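Long-range contact in endoglucanase (Uncultured bacterium, PDB 3X17), which probably hydrolyses internal beta-1,4-glucosidic bonds of cellulose, as a family 9 glycoside hydrolase with an N-terminal Ig-like domain: residues L156-A164 with Q237-H245. Residues are numbered along the deposited sequence; the frame is centred on the assembly and turned at random.
Sequences LVDDPFYRA and QRPDGAVYH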
ATOM      1  N   LEU A 156      -0.853 -28.636   7.157  1.00 34.32           N
ATOM      2  CA  LEU A 156      -0.818 -29.367   5.907  1.00 36.68           C
ATOM      3  C   LEU A 156       0.227 -30.483   5.858  1.00 37.14           C
ATOM      4  O   LEU A 156      -0.106 -31.594   5.481  1.00 38.82           O
ATOM      5  CB  LEU A 156      -0.690 -28.444   4.698  1.00 36.19           C
ATOM      6  CG  LEU A 156      -0.725 -29.195   3.353  1.00 39.59           C
ATOM      7  CD1 LEU A 156      -2.088 -29.864   3.157  1.00 39.57           C
ATOM      8  CD2 LEU A 156      -0.446 -28.269   2.184  1.00 37.91           C
ATOM      9  N   VAL A 157       1.475 -30.195   6.235  1.00 39.62           N
ATOM     10  CA  VAL A 157       2.530 -31.215   6.210  1.00 40.75           C
ATOM     11  C   VAL A 157       3.158 -31.495   7.572  1.00 40.88           C
ATOM     12  O   VAL A 157       3.228 -30.606   8.420  1.00 38.93           O
ATOM     13  CB  VAL A 157       3.641 -30.934   5.141  1.00 42.70           C
ATOM     14  CG1 VAL A 157       3.029 -30.460   3.810  1.00 42.62           C
ATOM     15  CG2 VAL A 157       4.703 -29.983   5.668  1.00 40.40           C
ATOM     16  N   ASP A 158       3.604 -32.737   7.784  1.00 41.17           N
ATOM     17  CA  ASP A 158       4.277 -33.107   9.035  1.00 40.48           C
ATOM     18  C   ASP A 158       5.445 -32.167   9.291  1.00 40.82           C
ATOM     19  O   ASP A 158       6.207 -31.839   8.388  1.00 37.69           O
ATOM     20  CB  ASP A 158       4.848 -34.531   8.978  1.00 44.07           C
ATOM     21  CG  ASP A 158       3.772 -35.615   8.933  1.00 47.35           C
ATOM     22  OD1 ASP A 158       2.564 -35.329   9.133  1.00 47.78           O
ATOM     23  OD2 ASP A 158       4.148 -36.757   8.615  1.00 53.69           O
ATOM     24  N   ASP A 159       5.643 -31.807  10.546  1.00 37.19           N
ATOM     25  CA  ASP A 159       6.867 -31.149  10.905  1.00 37.59           C
ATOM     26  C   ASP A 159       7.169 -31.635  12.300  1.00 37.93           C
ATOM     27  O   ASP A 159       6.420 -32.430  12.846  1.00 40.51           O
ATOM     28  CB  ASP A 159       6.763 -29.602  10.784  1.00 37.49           C
ATOM     29  CG  ASP A 159       5.755 -28.967  11.766  1.00 36.85           C
ATOM     30  OD1 ASP A 159       5.686 -29.389  12.946  1.00 33.91           O
ATOM     31  OD2 ASP A 159       5.091 -27.977  11.370  1.00 38.07           O
ATOM     32  N   PRO A 160       8.261 -31.167  12.880  1.00 37.35           N
ATOM     33  CA  PRO A 160       8.693 -31.617  14.183  1.00 37.55           C
ATOM     34  C   PRO A 160       7.646 -31.455  15.298  1.00 38.26           C
ATOM     35  O   PRO A 160       7.790 -32.077  16.355  1.00 40.57           O
ATOM     36  CB  PRO A 160       9.879 -30.704  14.463  1.00 36.13           C
ATOM     37  CG  PRO A 160      10.444 -30.468  13.110  1.00 38.24           C
ATOM     38  CD  PRO A 160       9.228 -30.247  12.270  1.00 37.49           C
ATOM     39  N   PHE A 161       6.706 -30.523  15.149  1.00 34.57           N
ATOM     40  CA  PHE A 161       5.805 -30.244  16.270  1.00 34.08           C
ATOM     41  C   PHE A 161       4.464 -30.931  16.068  1.00 33.32           C
ATOM     42  O   PHE A 161       3.843 -31.361  17.027  1.00 32.60           O
ATOM     43  CB  PHE A 161       5.637 -28.726  16.492  1.00 32.41           C
ATOM     44  CG  PHE A 161       6.876 -28.069  16.979  1.00 32.79           C
ATOM     45  CD1 PHE A 161       7.137 -27.997  18.340  1.00 33.19           C
ATOM     46  CD2 PHE A 161       7.897 -27.758  16.086  1.00 35.38           C
ATOM     47  CE1 PHE A 161       8.336 -27.504  18.808  1.00 36.40           C
ATOM     48  CE2 PHE A 161       9.108 -27.245  16.538  1.00 35.08           C
ATOM     49  CZ  PHE A 161       9.316 -27.084  17.905  1.00 39.44           C
ATOM     50  N   TYR A 162       4.025 -31.003  14.814  1.00 32.36           N
ATOM     51  CA  TYR A 162       2.665 -31.370  14.485  1.00 33.53           C
ATOM     52  C   TYR A 162       2.651 -32.341  13.307  1.00 35.97           C
ATOM     53  O   TYR A 162       3.316 -32.105  12.278  1.00 36.24           O
ATOM     54  CB  TYR A 162       1.862 -30.133  14.084  1.00 32.75           C
ATOM     55  CG  TYR A 162       1.900 -29.005  15.085  1.00 36.30           C
ATOM     56  CD1 TYR A 162       1.285 -29.129  16.339  1.00 29.79           C
ATOM     57  CD2 TYR A 162       2.413 -27.762  14.720  1.00 36.37           C
ATOM     58  CE1 TYR A 162       1.308 -28.070  17.250  1.00 35.98           C
ATOM     59  CE2 TYR A 162       2.435 -26.701  15.613  1.00 38.72           C
ATOM     60  CZ  TYR A 162       1.921 -26.863  16.886  1.00 35.37           C
ATOM     61  OH  TYR A 162       1.920 -25.772  17.735  1.00 35.45           O
ATOM     62  N   ARG A 163       1.793 -33.352  13.401  1.00 35.58           N
ATOM     63  CA  ARG A 163       1.503 -34.172  12.239  1.00 37.05           C
ATOM     64  C   ARG A 163       0.474 -33.480  11.348  1.00 36.32           C
ATOM     65  O   ARG A 163      -0.383 -32.733  11.840  1.00 34.71           O
ATOM     66  CB  ARG A 163       1.002 -35.561  12.683  1.00 38.48           C
ATOM     67  CG  ARG A 163       2.025 -36.329  13.547  1.00 40.73           C
ATOM     68  CD  ARG A 163       3.167 -36.871  12.693  1.00 42.84           C
ATOM     69  NE  ARG A 163       4.320 -37.315  13.485  1.00 47.77           N
ATOM     70  CZ  ARG A 163       4.472 -38.527  14.023  1.00 46.74           C
ATOM     71  NH1 ARG A 163       3.510 -39.432  13.948  1.00 48.07           N
ATOM     72  NH2 ARG A 163       5.583 -38.822  14.692  1.00 53.56           N
ATOM     73  N   ALA A 164       0.585 -33.704  10.038  1.00 33.58           N
ATOM     74  CA  ALA A 164      -0.430 -33.261   9.099  1.00 34.30           C
ATOM     75  C   ALA A 164      -1.808 -33.566   9.683  1.00 33.91           C
ATOM     76  O   ALA A 164      -2.055 -34.673  10.166  1.00 35.41           O
ATOM     77  CB  ALA A 164      -0.254 -33.978   7.685  1.00 32.87           C
ATOM     78  N   GLN A 237       3.293 -18.899  14.384  1.00 28.51           N
ATOM     79  CA  GLN A 237       4.640 -19.204  14.791  1.00 31.94           C
ATOM     80  C   GLN A 237       4.736 -20.524  15.551  1.00 34.11           C
ATOM     81  O   GLN A 237       4.044 -20.769  16.527  1.00 33.71           O
ATOM     82  CB  GLN A 237       5.295 -18.059  15.593  1.00 30.73           C
ATOM     83  CG  GLN A 237       6.829 -18.208  15.702  1.00 32.38           C
ATOM     84  CD  GLN A 237       7.489 -17.155  16.613  1.00 42.28           C
ATOM     85  OE1 GLN A 237       6.865 -16.651  17.558  1.00 36.01           O
ATOM     86  NE2 GLN A 237       8.767 -16.836  16.339  1.00 33.00           N
ATOM     87  N   ARG A 238       5.742 -21.286  15.180  1.00 36.35           N
ATOM     88  CA  ARG A 238       5.967 -22.611  15.705  1.00 38.51           C
ATOM     89  C   ARG A 238       6.944 -22.429  16.869  1.00 37.68           C
ATOM     90  O   ARG A 238       7.719 -21.466  16.867  1.00 40.03           O
ATOM     91  CB  ARG A 238       6.606 -23.382  14.559  1.00 36.81           C
ATOM     92  CG  ARG A 238       6.632 -24.839  14.665  1.00 44.06           C
ATOM     93  CD  ARG A 238       7.925 -25.275  14.023  1.00 50.10           C
ATOM     94  NE  ARG A 238       7.707 -25.681  12.666  1.00 45.38           N
ATOM     95  CZ  ARG A 238       8.669 -26.066  11.836  1.00 44.43           C
ATOM     96  NH1 ARG A 238       9.956 -25.894  12.140  1.00 38.55           N
ATOM     97  NH2 ARG A 238       8.321 -26.576  10.676  1.00 34.39           N
ATOM     98  N   PRO A 239       6.918 -23.328  17.872  1.00 37.27           N
ATOM     99  CA  PRO A 239       7.667 -22.996  19.076  1.00 37.44           C
ATOM    100  C   PRO A 239       9.170 -22.856  18.858  1.00 37.70           C
ATOM    101  O   PRO A 239       9.856 -22.247  19.683  1.00 37.57           O
ATOM    102  CB  PRO A 239       7.378 -24.187  20.010  1.00 40.21           C
ATOM    103  CG  PRO A 239       6.026 -24.648  19.586  1.00 36.88           C
ATOM    104  CD  PRO A 239       6.045 -24.504  18.078  1.00 38.06           C
ATOM    105  N   ASP A 240       9.698 -23.395  17.763  1.00 36.43           N
ATOM    106  CA  ASP A 240      11.118 -23.199  17.517  1.00 36.54           C
ATOM    107  C   ASP A 240      11.381 -21.800  16.920  1.00 34.84           C
ATOM    108  O   ASP A 240      12.529 -21.382  16.807  1.00 33.62           O
ATOM    109  CB  ASP A 240      11.733 -24.344  16.683  1.00 35.36           C
ATOM    110  CG  ASP A 240      11.120 -24.461  15.287  1.00 35.75           C
ATOM    111  OD1 ASP A 240      10.102 -23.799  15.012  1.00 34.99           O
ATOM    112  OD2 ASP A 240      11.610 -25.291  14.500  1.00 36.23           O
ATOM    113  N   GLY A 241      10.304 -21.061  16.610  1.00 33.08           N
ATOM    114  CA  GLY A 241      10.441 -19.682  16.104  1.00 29.71           C
ATOM    115  C   GLY A 241      10.179 -19.556  14.631  1.00 31.61           C
ATOM    116  O   GLY A 241       9.941 -18.453  14.132  1.00 34.60           O
ATOM    117  N   ALA A 242      10.084 -20.684  13.928  1.00 30.76           N
ATOM    118  CA  ALA A 242       9.741 -20.641  12.508  1.00 31.22           C
ATOM    119  C   ALA A 242       8.275 -20.212  12.288  1.00 30.37           C
ATOM    120  O   ALA A 242       7.440 -20.418  13.147  1.00 30.53           O
ATOM    121  CB  ALA A 242      10.015 -22.009  11.839  1.00 32.48           C
ATOM    122  N   VAL A 243       7.982 -19.609  11.140  1.00 28.43           N
ATOM    123  CA  VAL A 243       6.659 -19.039  10.883  1.00 29.91           C
ATOM    124  C   VAL A 243       6.045 -19.639   9.618  1.00 30.86           C
ATOM    125  O   VAL A 243       6.717 -19.737   8.587  1.00 31.83           O
ATOM    126  CB  VAL A 243       6.699 -17.480  10.781  1.00 30.20           C
ATOM    127  CG1 VAL A 243       5.302 -16.898  10.472  1.00 27.38           C
ATOM    128  CG2 VAL A 243       7.216 -16.891  12.078  1.00 24.65           C
ATOM    129  N   TYR A 244       4.833 -20.188   9.753  1.00 31.27           N
ATOM    130  CA  TYR A 244       4.121 -20.791   8.620  1.00 30.67           C
ATOM    131  C   TYR A 244       3.818 -19.747   7.567  1.00 31.27           C
ATOM    132  O   TYR A 244       3.716 -18.551   7.862  1.00 32.26           O
ATOM    133  CB  TYR A 244       2.813 -21.483   9.077  1.00 29.69           C
ATOM    134  CG  TYR A 244       3.054 -22.655  10.007  1.00 31.92           C
ATOM    135  CD1 TYR A 244       3.679 -23.814   9.546  1.00 31.27           C
ATOM    136  CD2 TYR A 244       2.724 -22.578  11.361  1.00 30.50           C
ATOM    137  CE1 TYR A 244       3.933 -24.883  10.399  1.00 30.11           C
ATOM    138  CE2 TYR A 244       2.971 -23.638  12.229  1.00 27.98           C
ATOM    139  CZ  TYR A 244       3.588 -24.784  11.745  1.00 32.91           C
ATOM    140  OH  TYR A 244       3.866 -25.837  12.599  1.00 32.99           O
ATOM    141  N   HIS A 245       3.654 -20.203   6.334  1.00 30.33           N
ATOM    142  CA  HIS A 245       3.691 -19.307   5.195  1.00 31.63           C
ATOM    143  C   HIS A 245       2.346 -18.640   4.976  1.00 32.23           C
ATOM    144  O   HIS A 245       2.272 -17.470   4.636  1.00 33.35           O
ATOM    145  CB  HIS A 245       4.092 -20.071   3.944  1.00 30.99           C
ATOM    146  CG  HIS A 245       4.029 -19.261   2.692  1.00 32.41           C
ATOM    147  ND1 HIS A 245       4.753 -18.093   2.525  1.00 36.53           N
ATOM    148  CD2 HIS A 245       3.468 -19.532   1.489  1.00 31.16           C
ATOM    149  CE1 HIS A 245       4.607 -17.665   1.283  1.00 32.97           C
ATOM    150  NE2 HIS A 245       3.801 -18.498   0.646  1.00 31.43           N
TER
HETATM  151  O   HOH W   1       2.724 -23.381  17.136  1.00 44.64           O
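Pro239 lies over one face of the Phe161 ring, toward the rim: Pro239 CD stands 3.8 Å from the ring centroid and 16° off the ring normal, which meets the definition of a CH-pi contact. The aliphatic part of Arg238 meets the same ring obliquely near Phe161 CD2. Pro160 CD lies over one face of the guanidinium, offset toward the rim, with Asp240 CG and Tyr244 OH at its edge. Tyr162 receives Tyr244 OH at its ring edge, 3.2 Å from Tyr162 CD2, and a water there too; Phe161 CB lies over one face, toward the rim. Asp159 OD2 sits at the Tyr244 ring edge.

With CG between its own backbone N and carbonyl carbon (chi1 65°), the Asp159 carboxylate can do two jobs. The bond from Phe161 N to Asp159 OD1, 2.7 Å, closes an Asx turn, and one from Tyr162 N extends it to an Asx motif; Asp159 OD2 offers its syn lone pair to Tyr244 OH at 2.8 Å, the carboxylate only 18° from the tyrosine ring plane. Arg238 NH2 is a longer salt-bridge partner of Asp159 OD2, at 3.6 Å with planes steeply inclined, whereas Arg238 NH1 reaches Asp240 OD2 in the guanidinium plane at 2.9 Å. With an alanine in place of Asp159, Tyr244 OH and the backbone N atoms of Phe161 and Tyr162 would probably lose this acceptor, and Arg238 one of its two carboxylate partners.

The water links Tyr162 OH to Gln237 O. The contact thus joins the loop following strand 154-155 to the type I turn Arg238-Gly241 before strand 243-249, at the barrel's periphery, about 29 Å between contact and chain centres. Since Arg238 sits between two carboxylates, its positive charge probably offsets part of theirs, although its buried NE finds no partner.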